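PDB 5LKB: glutathione S-transferase omega-like 2 from Saccharomyces cerevisiae, which acts as a glutathione-dependent thiol transferase, dehydroascorbate reductase and dimethylarsinic acid reductase, and reacts with glutathionyl-(hydro)quinones. Local coordinates for residues 208-212 with 284-290; 56-62 with 98-102. The contacts are given in a common frame with arbitrary orientation. Residue numbers count along the deposited sequence, not the author numbering.

Contact 1 (208-212 with 284-290); sequences IDDFN and TEADIRL
Two helices of the all-helical C-terminal half of this glutathione transferase run almost parallel here. The axes of 208-212, near the start of helix 205-220, and of 285-290, the first turns of helix 285-304, approach to 9.7 Å and cross at -15°, with I208 CA 5.7 Å from A286 CA. A capping box starts the second helix: N-cap T284 (chi1 p) takes A286 N on OG1 at 3.0 Å, and D287 (chi1 m) returns OD2 to T284 N at 3.0 Å. A286 CB faces helix 205-220 between I208 CG1 (4.4 Å) and F211 CD2 (3.7 Å). F211, chi1 t, offers its ring edge to L290 CD2, 4.3 Å from CZ. I208 (m, t) reaches past A286, its CD1 3.7 Å from T284 CB. N212, chi1 m with chi2 near 0°, donates from ND2 to E285 OE1 (2.9 Å), while E285, extended in chi1 and chi2 (t, t), carries its salt bridge to R179 of helix 174-182 through OE2. R289 (m, t, p) reaches across so that N212 CG lies over one guanidinium face, 3.2 Å from NE. One water joins N212 OD1 (2.8 Å) to A286 O (2.9 Å); another accepts from R289 NE at 2.8 Å. Apolar and polar contacts thus adjoin in one buried interface, where E285 and an ordered water pair the N212 amide and R179 meets the E285 charge.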
ATOM      1  N   ILE A 208      27.178 -11.463 -13.927  1.00 24.11           N
ATOM      2  CA  ILE A 208      25.797 -11.957 -13.811  1.00 20.31           C
ATOM      3  C   ILE A 208      25.604 -12.763 -12.546  1.00 22.63           C
ATOM      4  O   ILE A 208      24.636 -12.577 -11.799  1.00 21.23           O
ATOM      5  CB  ILE A 208      25.389 -12.763 -15.052  1.00 19.83           C
ATOM      6  CG1 ILE A 208      25.240 -11.862 -16.264  1.00 21.48           C
ATOM      7  CG2 ILE A 208      24.144 -13.598 -14.802  1.00 20.91           C
ATOM      8  CD1 ILE A 208      25.179 -12.580 -17.597  1.00 21.54           C
ATOM      9  N   ASP A 209      26.509 -13.697 -12.262  1.00 20.49           N
ATOM     10  CA  ASP A 209      26.334 -14.506 -11.071  1.00 20.72           C
ATOM     11  C   ASP A 209      26.406 -13.665  -9.792  1.00 21.27           C
ATOM     12  O   ASP A 209      25.667 -13.922  -8.835  1.00 22.85           O
ATOM     13  CB  ASP A 209      27.382 -15.613 -11.009  1.00 25.24           C
ATOM     14  CG  ASP A 209      27.079 -16.735 -11.949  1.00 28.21           C
ATOM     15  OD1 ASP A 209      25.925 -16.913 -12.388  1.00 24.19           O
ATOM     16  OD2 ASP A 209      28.040 -17.455 -12.339  1.00 25.82           O
ATOM     17  N   ASP A 210      27.329 -12.697  -9.740  1.00 21.05           N
ATOM     18  CA  ASP A 210      27.495 -11.903  -8.523  1.00 23.74           C
ATOM     19  C   ASP A 210      26.288 -10.995  -8.316  1.00 23.89           C
ATOM     20  O   ASP A 210      25.808 -10.874  -7.194  1.00 25.28           O
ATOM     21  CB  ASP A 210      28.769 -11.066  -8.614  1.00 26.67           C
ATOM     22  CG  ASP A 210      30.047 -11.909  -8.530  1.00 32.25           C
ATOM     23  OD1 ASP A 210      29.972 -13.106  -8.155  1.00 33.66           O
ATOM     24  OD2 ASP A 210      31.118 -11.315  -8.813  1.00 35.36           O
ATOM     25  N   PHE A 211      25.798 -10.352  -9.386  1.00 25.36           N
ATOM     26  CA  PHE A 211      24.573  -9.540  -9.283  1.00 23.12           C
ATOM     27  C   PHE A 211      23.404 -10.423  -8.853  1.00 19.50           C
ATOM     28  O   PHE A 211      22.655 -10.079  -7.914  1.00 18.19           O
ATOM     29  CB  PHE A 211      24.323  -8.912 -10.654  1.00 22.52           C
ATOM     30  CG  PHE A 211      23.187  -7.926 -10.713  1.00 19.48           C
ATOM     31  CD1 PHE A 211      23.396  -6.616 -10.355  1.00 20.85           C
ATOM     32  CD2 PHE A 211      21.965  -8.300 -11.275  1.00 17.86           C
ATOM     33  CE1 PHE A 211      22.347  -5.679 -10.438  1.00 24.99           C
ATOM     34  CE2 PHE A 211      20.915  -7.393 -11.382  1.00 19.43           C
ATOM     35  CZ  PHE A 211      21.095  -6.078 -10.977  1.00 22.75           C
ATOM     36  N   ASN A 212      23.196 -11.532  -9.546  1.00 19.22           N
ATOM     37  CA  ASN A 212      22.120 -12.474  -9.233  1.00 16.29           C
ATOM     38  C   ASN A 212      22.121 -12.879  -7.772  1.00 21.97           C
ATOM     39  O   ASN A 212      21.064 -13.045  -7.169  1.00 19.57           O
ATOM     40  CB  ASN A 212      22.243 -13.776 -10.056  1.00 18.32           C
ATOM     41  CG  ASN A 212      21.715 -13.684 -11.479  1.00 19.34           C
ATOM     42  OD1 ASN A 212      21.201 -12.654 -11.961  1.00 17.24           O
ATOM     43  ND2 ASN A 212      21.933 -14.795 -12.214  1.00 19.26           N
ATOM     44  N   THR A 284      20.592  -9.681 -20.555  1.00 19.02           N
ATOM     45  CA  THR A 284      21.058 -10.904 -19.948  1.00 18.78           C
ATOM     46  C   THR A 284      20.041 -11.463 -18.977  1.00 22.10           C
ATOM     47  O   THR A 284      19.032 -10.811 -18.607  1.00 17.90           O
ATOM     48  CB  THR A 284      22.394 -10.731 -19.215  1.00 19.35           C
ATOM     49  OG1 THR A 284      22.170 -10.133 -17.922  1.00 20.34           O
ATOM     50  CG2 THR A 284      23.426  -9.940 -20.048  1.00 19.59           C
ATOM     51  N   GLU A 285      20.346 -12.667 -18.522  1.00 17.94           N
ATOM     52  CA  GLU A 285      19.607 -13.337 -17.467  1.00 16.56           C
ATOM     53  C   GLU A 285      19.445 -12.465 -16.218  1.00 17.15           C
ATOM     54  O   GLU A 285      18.439 -12.594 -15.501  1.00 18.05           O
ATOM     55  CB  GLU A 285      20.386 -14.582 -17.068  1.00 18.41           C
ATOM     56  CG  GLU A 285      19.821 -15.324 -15.941  1.00 19.91           C
ATOM     57  CD  GLU A 285      20.707 -16.512 -15.552  1.00 19.54           C
ATOM     58  OE1 GLU A 285      21.377 -16.449 -14.498  1.00 19.49           O
ATOM     59  OE2 GLU A 285      20.693 -17.506 -16.307  1.00 21.29           O
ATOM     60  N   ALA A 286      20.444 -11.632 -15.918  1.00 14.99           N
ATOM     61  CA  ALA A 286      20.349 -10.773 -14.732  1.00 15.33           C
ATOM     62  C   ALA A 286      19.142  -9.863 -14.856  1.00 17.91           C
ATOM     63  O   ALA A 286      18.445  -9.610 -13.858  1.00 17.15           O
ATOM     64  CB  ALA A 286      21.609  -9.916 -14.585  1.00 18.09           C
ATOM     65  N   ASP A 287      18.893  -9.337 -16.071  1.00 16.71           N
ATOM     66  CA  ASP A 287      17.700  -8.500 -16.274  1.00 15.59           C
ATOM     67  C   ASP A 287      16.423  -9.305 -16.075  1.00 16.64           C
ATOM     68  O   ASP A 287      15.431  -8.803 -15.481  1.00 15.29           O
ATOM     69  CB  ASP A 287      17.692  -7.884 -17.655  1.00 17.38           C
ATOM     70  CG  ASP A 287      18.867  -7.026 -17.899  1.00 22.76           C
ATOM     71  OD1 ASP A 287      19.046  -5.998 -17.247  1.00 17.75           O
ATOM     72  OD2 ASP A 287      19.672  -7.372 -18.819  1.00 19.76           O
ATOM     73  N   ILE A 288      16.393 -10.504 -16.601  1.00 15.16           N
ATOM     74  CA  ILE A 288      15.212 -11.349 -16.516  1.00 14.72           C
ATOM     75  C   ILE A 288      14.857 -11.605 -15.066  1.00 14.48           C
ATOM     76  O   ILE A 288      13.703 -11.449 -14.648  1.00 15.03           O
ATOM     77  CB  ILE A 288      15.421 -12.640 -17.333  1.00 14.92           C
ATOM     78  CG1 ILE A 288      15.539 -12.279 -18.820  1.00 17.22           C
ATOM     79  CG2 ILE A 288      14.282 -13.639 -17.067  1.00 15.27           C
ATOM     80  CD1 ILE A 288      15.943 -13.422 -19.713  1.00 17.88           C
ATOM     81  N   ARG A 289      15.841 -11.995 -14.272  1.00 15.07           N
ATOM     82  CA  ARG A 289      15.605 -12.356 -12.894  1.00 15.77           C
ATOM     83  C   ARG A 289      15.161 -11.142 -12.092  1.00 13.91           C
ATOM     84  O   ARG A 289      14.247 -11.270 -11.275  1.00 15.83           O
ATOM     85  CB  ARG A 289      16.846 -13.014 -12.282  1.00 15.43           C
ATOM     86  CG  ARG A 289      17.107 -14.461 -12.823  1.00 15.86           C
ATOM     87  CD  ARG A 289      18.560 -14.895 -12.407  1.00 16.64           C
ATOM     88  NE  ARG A 289      18.751 -14.753 -10.980  1.00 18.23           N
ATOM     89  CZ  ARG A 289      19.181 -15.649 -10.129  1.00 18.99           C
ATOM     90  NH1 ARG A 289      19.525 -16.875 -10.530  1.00 19.64           N
ATOM     91  NH2 ARG A 289      19.315 -15.305  -8.845  1.00 18.94           N
ATOM     92  N   LEU A 290      15.753  -9.977 -12.333  1.00 13.88           N
ATOM     93  CA  LEU A 290      15.319  -8.778 -11.597  1.00 13.49           C
ATOM     94  C   LEU A 290      13.922  -8.384 -12.040  1.00 15.49           C
ATOM     95  O   LEU A 290      13.101  -7.955 -11.201  1.00 14.64           O
ATOM     96  CB  LEU A 290      16.280  -7.621 -11.831  1.00 14.07           C
ATOM     97  CG  LEU A 290      15.928  -6.283 -11.150  1.00 14.20           C
ATOM     98  CD1 LEU A 290      15.899  -6.478  -9.673  1.00 15.35           C
ATOM     99  CD2 LEU A 290      16.909  -5.223 -11.518  1.00 16.37           C
TER
HETATM  100  O   HOH W   1      18.441 -12.417  -9.378  1.00 17.52           O
HETATM  101  O   HOH W   2      19.415 -10.582 -11.273  1.00 18.52           O

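Contact 2 (56-62 with 98-102); sequences RALKGLT and WHDVA
A Schellman motif ends helix 47-58 of the thioredoxin-like domain, the helix that follows nucleophile C46, and the turn it makes brings T62 back beside the loop after helix 95-98. The motif is built from L61 N to R56 O and G60 N to A57 O, both 3.0 Å, with G60 as C-prime residue at phi/psi 71/34; K59 (-91/6) has already left helical geometry. Segment 98-102 has no regular structure after W98: H99 (-103/13) leaves the helix, D100 is extended (-85/153), and V101 turns back (-57/-30). D100, chi1 t, forms an Asx turn, OD2 accepting A102 N at 2.9 Å. CA atoms pair A57 with V101 (6.1 Å) and T62 with H99 (5.0 Å).

R56 stretches out in t, t, t, with chi4 at -95°, and its guanidinium edge meets the loop backbone: NH1 and NH2 both donate to D100 O, at 3.0 and 3.2 Å. NH2 also makes a weak bond to T62 O (3.2 Å), and a water links NH1 to V101 O, 2.8 Å from each. V101 CG1 packs 4.0 Å from both A57 CB and T62 CG2. T62 CB lies 3.2 Å from H99 O, H99 CA makes a CH...O contact with T62 O (3.3 Å), and a second water joins T62 OG1 (2.7 Å) to H99 O (2.8 Å).

R56 NE bonds to I65 O just before strand 66-69, while W98 shares backbone hydrogen bonding with C67 in that strand; L61 packs on L181 of helix 174-182, and A57 on A332 of helix 331-334.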
ATOM      1  N   ARG A  56      12.055 -18.914 -22.280  1.00 15.96           N
ATOM      2  CA  ARG A  56      11.478 -19.735 -23.335  1.00 16.13           C
ATOM      3  C   ARG A  56      11.167 -18.920 -24.585  1.00 18.51           C
ATOM      4  O   ARG A  56      11.417 -19.353 -25.726  1.00 17.34           O
ATOM      5  CB  ARG A  56      10.275 -20.530 -22.811  1.00 15.07           C
ATOM      6  CG  ARG A  56       9.444 -21.250 -23.878  1.00 17.84           C
ATOM      7  CD  ARG A  56       8.433 -22.074 -23.192  1.00 15.59           C
ATOM      8  NE  ARG A  56       7.365 -22.599 -24.047  1.00 19.37           N
ATOM      9  CZ  ARG A  56       6.164 -22.072 -24.258  1.00 21.59           C
ATOM     10  NH1 ARG A  56       5.772 -20.914 -23.687  1.00 17.22           N
ATOM     11  NH2 ARG A  56       5.286 -22.739 -24.994  1.00 20.25           N
ATOM     12  N   ALA A  57      10.573 -17.749 -24.419  1.00 15.99           N
ATOM     13  CA  ALA A  57      10.283 -16.919 -25.582  1.00 14.31           C
ATOM     14  C   ALA A  57      11.552 -16.391 -26.242  1.00 19.56           C
ATOM     15  O   ALA A  57      11.682 -16.460 -27.481  1.00 19.13           O
ATOM     16  CB  ALA A  57       9.384 -15.753 -25.181  1.00 17.01           C
ATOM     17  N   LEU A  58      12.474 -15.837 -25.468  1.00 17.30           N
ATOM     18  CA  LEU A  58      13.656 -15.165 -25.996  1.00 18.54           C
ATOM     19  C   LEU A  58      14.524 -16.167 -26.749  1.00 19.99           C
ATOM     20  O   LEU A  58      15.186 -15.826 -27.737  1.00 22.74           O
ATOM     21  CB  LEU A  58      14.472 -14.525 -24.865  1.00 17.00           C
ATOM     22  CG  LEU A  58      13.895 -13.226 -24.253  1.00 17.36           C
ATOM     23  CD1 LEU A  58      14.731 -12.794 -23.051  1.00 19.84           C
ATOM     24  CD2 LEU A  58      13.868 -12.092 -25.210  1.00 20.40           C
ATOM     25  N   LYS A  59      14.541 -17.404 -26.279  1.00 18.18           N
ATOM     26  CA  LYS A  59      15.374 -18.414 -26.926  1.00 18.16           C
ATOM     27  C   LYS A  59      14.626 -19.156 -28.021  1.00 21.87           C
ATOM     28  O   LYS A  59      15.196 -20.113 -28.593  1.00 22.18           O
ATOM     29  CB  LYS A  59      15.948 -19.367 -25.878  1.00 18.74           C
ATOM     30  CG  LYS A  59      17.093 -18.750 -25.010  1.00 19.77           C
ATOM     31  CD  LYS A  59      18.310 -18.383 -25.820  1.00 27.06           C
ATOM     32  CE  LYS A  59      19.156 -19.617 -26.041  1.00 19.35           C
ATOM     33  NZ  LYS A  59      19.900 -19.568 -27.387  1.00 29.37           N
ATOM     34  N   GLY A  60      13.388 -18.752 -28.346  1.00 17.89           N
ATOM     35  CA  GLY A  60      12.683 -19.333 -29.483  1.00 19.13           C
ATOM     36  C   GLY A  60      12.222 -20.756 -29.321  1.00 21.34           C
ATOM     37  O   GLY A  60      12.252 -21.531 -30.294  1.00 21.86           O
ATOM     38  N   LEU A  61      11.847 -21.155 -28.121  1.00 17.57           N
ATOM     39  CA  LEU A  61      11.536 -22.515 -27.752  1.00 17.36           C
ATOM     40  C   LEU A  61      10.052 -22.765 -27.527  1.00 16.66           C
ATOM     41  O   LEU A  61       9.677 -23.816 -26.997  1.00 17.45           O
ATOM     42  CB  LEU A  61      12.355 -22.937 -26.513  1.00 19.67           C
ATOM     43  CG  LEU A  61      13.847 -22.852 -26.653  1.00 18.92           C
ATOM     44  CD1 LEU A  61      14.571 -22.928 -25.315  1.00 23.69           C
ATOM     45  CD2 LEU A  61      14.289 -24.022 -27.591  1.00 21.58           C
ATOM     46  N   THR A  62       9.174 -21.874 -27.963  1.00 20.23           N
ATOM     47  CA  THR A  62       7.754 -22.052 -27.653  1.00 22.54           C
ATOM     48  C   THR A  62       7.130 -23.235 -28.384  1.00 19.92           C
ATOM     49  O   THR A  62       6.220 -23.867 -27.843  1.00 21.80           O
ATOM     50  CB  THR A  62       6.913 -20.794 -27.924  1.00 22.70           C
ATOM     51  OG1 THR A  62       7.002 -20.405 -29.300  1.00 23.14           O
ATOM     52  CG2 THR A  62       7.398 -19.628 -27.121  1.00 19.00           C
ATOM     53  N   TRP A  98      -0.681 -24.571 -26.465  1.00 22.56           N
ATOM     54  CA  TRP A  98       0.486 -25.197 -25.872  1.00 23.46           C
ATOM     55  C   TRP A  98       1.775 -24.535 -26.314  1.00 23.42           C
ATOM     56  O   TRP A  98       2.770 -24.544 -25.568  1.00 20.61           O
ATOM     57  CB  TRP A  98       0.527 -26.649 -26.310  1.00 22.33           C
ATOM     58  CG  TRP A  98      -0.614 -27.455 -25.906  1.00 24.74           C
ATOM     59  CD1 TRP A  98      -1.484 -27.206 -24.911  1.00 23.58           C
ATOM     60  CD2 TRP A  98      -1.006 -28.703 -26.482  1.00 24.35           C
ATOM     61  NE1 TRP A  98      -2.421 -28.194 -24.820  1.00 23.45           N
ATOM     62  CE2 TRP A  98      -2.134 -29.144 -25.784  1.00 24.73           C
ATOM     63  CE3 TRP A  98      -0.516 -29.471 -27.551  1.00 30.77           C
ATOM     64  CZ2 TRP A  98      -2.791 -30.329 -26.096  1.00 33.25           C
ATOM     65  CZ3 TRP A  98      -1.150 -30.663 -27.846  1.00 29.40           C
ATOM     66  CH2 TRP A  98      -2.285 -31.071 -27.138  1.00 31.98           C
ATOM     67  N   HIS A  99       1.805 -23.979 -27.520  1.00 20.07           N
ATOM     68  CA  HIS A  99       2.984 -23.364 -28.086  1.00 20.08           C
ATOM     69  C   HIS A  99       2.960 -21.849 -28.033  1.00 21.95           C
ATOM     70  O   HIS A  99       3.801 -21.197 -28.656  1.00 22.61           O
ATOM     71  CB  HIS A  99       3.199 -23.871 -29.517  1.00 23.97           C
ATOM     72  CG  HIS A  99       3.527 -25.328 -29.572  1.00 24.84           C
ATOM     73  ND1 HIS A  99       3.570 -26.046 -30.743  1.00 41.72           N
ATOM     74  CD2 HIS A  99       3.831 -26.201 -28.581  1.00 30.75           C
ATOM     75  CE1 HIS A  99       3.891 -27.300 -30.469  1.00 40.96           C
ATOM     76  NE2 HIS A  99       4.036 -27.428 -29.161  1.00 29.58           N
ATOM     77  N   ASP A 100       2.032 -21.272 -27.256  1.00 21.75           N
ATOM     78  CA  ASP A 100       1.942 -19.832 -27.060  1.00 23.07           C
ATOM     79  C   ASP A 100       2.901 -19.444 -25.937  1.00 21.43           C
ATOM     80  O   ASP A 100       3.234 -20.271 -25.087  1.00 20.21           O
ATOM     81  CB  ASP A 100       0.502 -19.468 -26.670  1.00 23.03           C
ATOM     82  CG  ASP A 100       0.323 -17.998 -26.210  1.00 21.67           C
ATOM     83  OD1 ASP A 100       0.333 -17.127 -27.121  1.00 24.91           O
ATOM     84  OD2 ASP A 100       0.085 -17.724 -24.995  1.00 21.40           O
ATOM     85  N   VAL A 101       3.374 -18.186 -25.975  1.00 22.46           N
ATOM     86  CA  VAL A 101       4.303 -17.677 -24.943  1.00 23.80           C
ATOM     87  C   VAL A 101       3.761 -17.781 -23.529  1.00 19.37           C
ATOM     88  O   VAL A 101       4.538 -17.877 -22.576  1.00 20.55           O
ATOM     89  CB  VAL A 101       4.761 -16.228 -25.219  1.00 25.93           C
ATOM     90  CG1 VAL A 101       5.571 -16.134 -26.487  1.00 26.57           C
ATOM     91  CG2 VAL A 101       3.557 -15.305 -25.256  1.00 25.25           C
ATOM     92  N   ALA A 102       2.452 -17.710 -23.355  1.00 19.52           N
ATOM     93  CA  ALA A 102       1.787 -17.797 -22.062  1.00 17.85           C
ATOM     94  C   ALA A 102       0.795 -18.955 -21.988  1.00 17.60           C
ATOM     95  O   ALA A 102      -0.169 -18.918 -21.245  1.00 20.44           O
ATOM     96  CB  ALA A 102       1.137 -16.449 -21.739  1.00 18.12           C
TER
HETATM   97  O   HOH W   3       7.186 -18.617 -22.976  1.00 17.55           O
HETATM   98  O   HOH W   4       5.161 -21.157 -31.136  1.00 38.69           O

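How the contacts relate
Contact 2 closes before contact 1 opens along the chain, and their centres lie 20 Å apart. Contact 2 belongs to the thioredoxin-like N-terminal domain, at the far end of helix 47-58 from nucleophile C46; contact 1 joins two helices of the C-terminal domain. The domains meet where I288 of helix 285-304 packs on L58, CD1 to CD1 at 3.6 Å, and around helix 174-182, which receives E285 and R289 from contact 1 and K59 and L61 from contact 2. S174 begins this helix and E173 precedes it; both bind glutathione. Of the two contacts, contact 1 comes closer to them, with about 6 Å between the side chains of R289 and E173. Contact 1 is buried; contact 2 is nearer the surface.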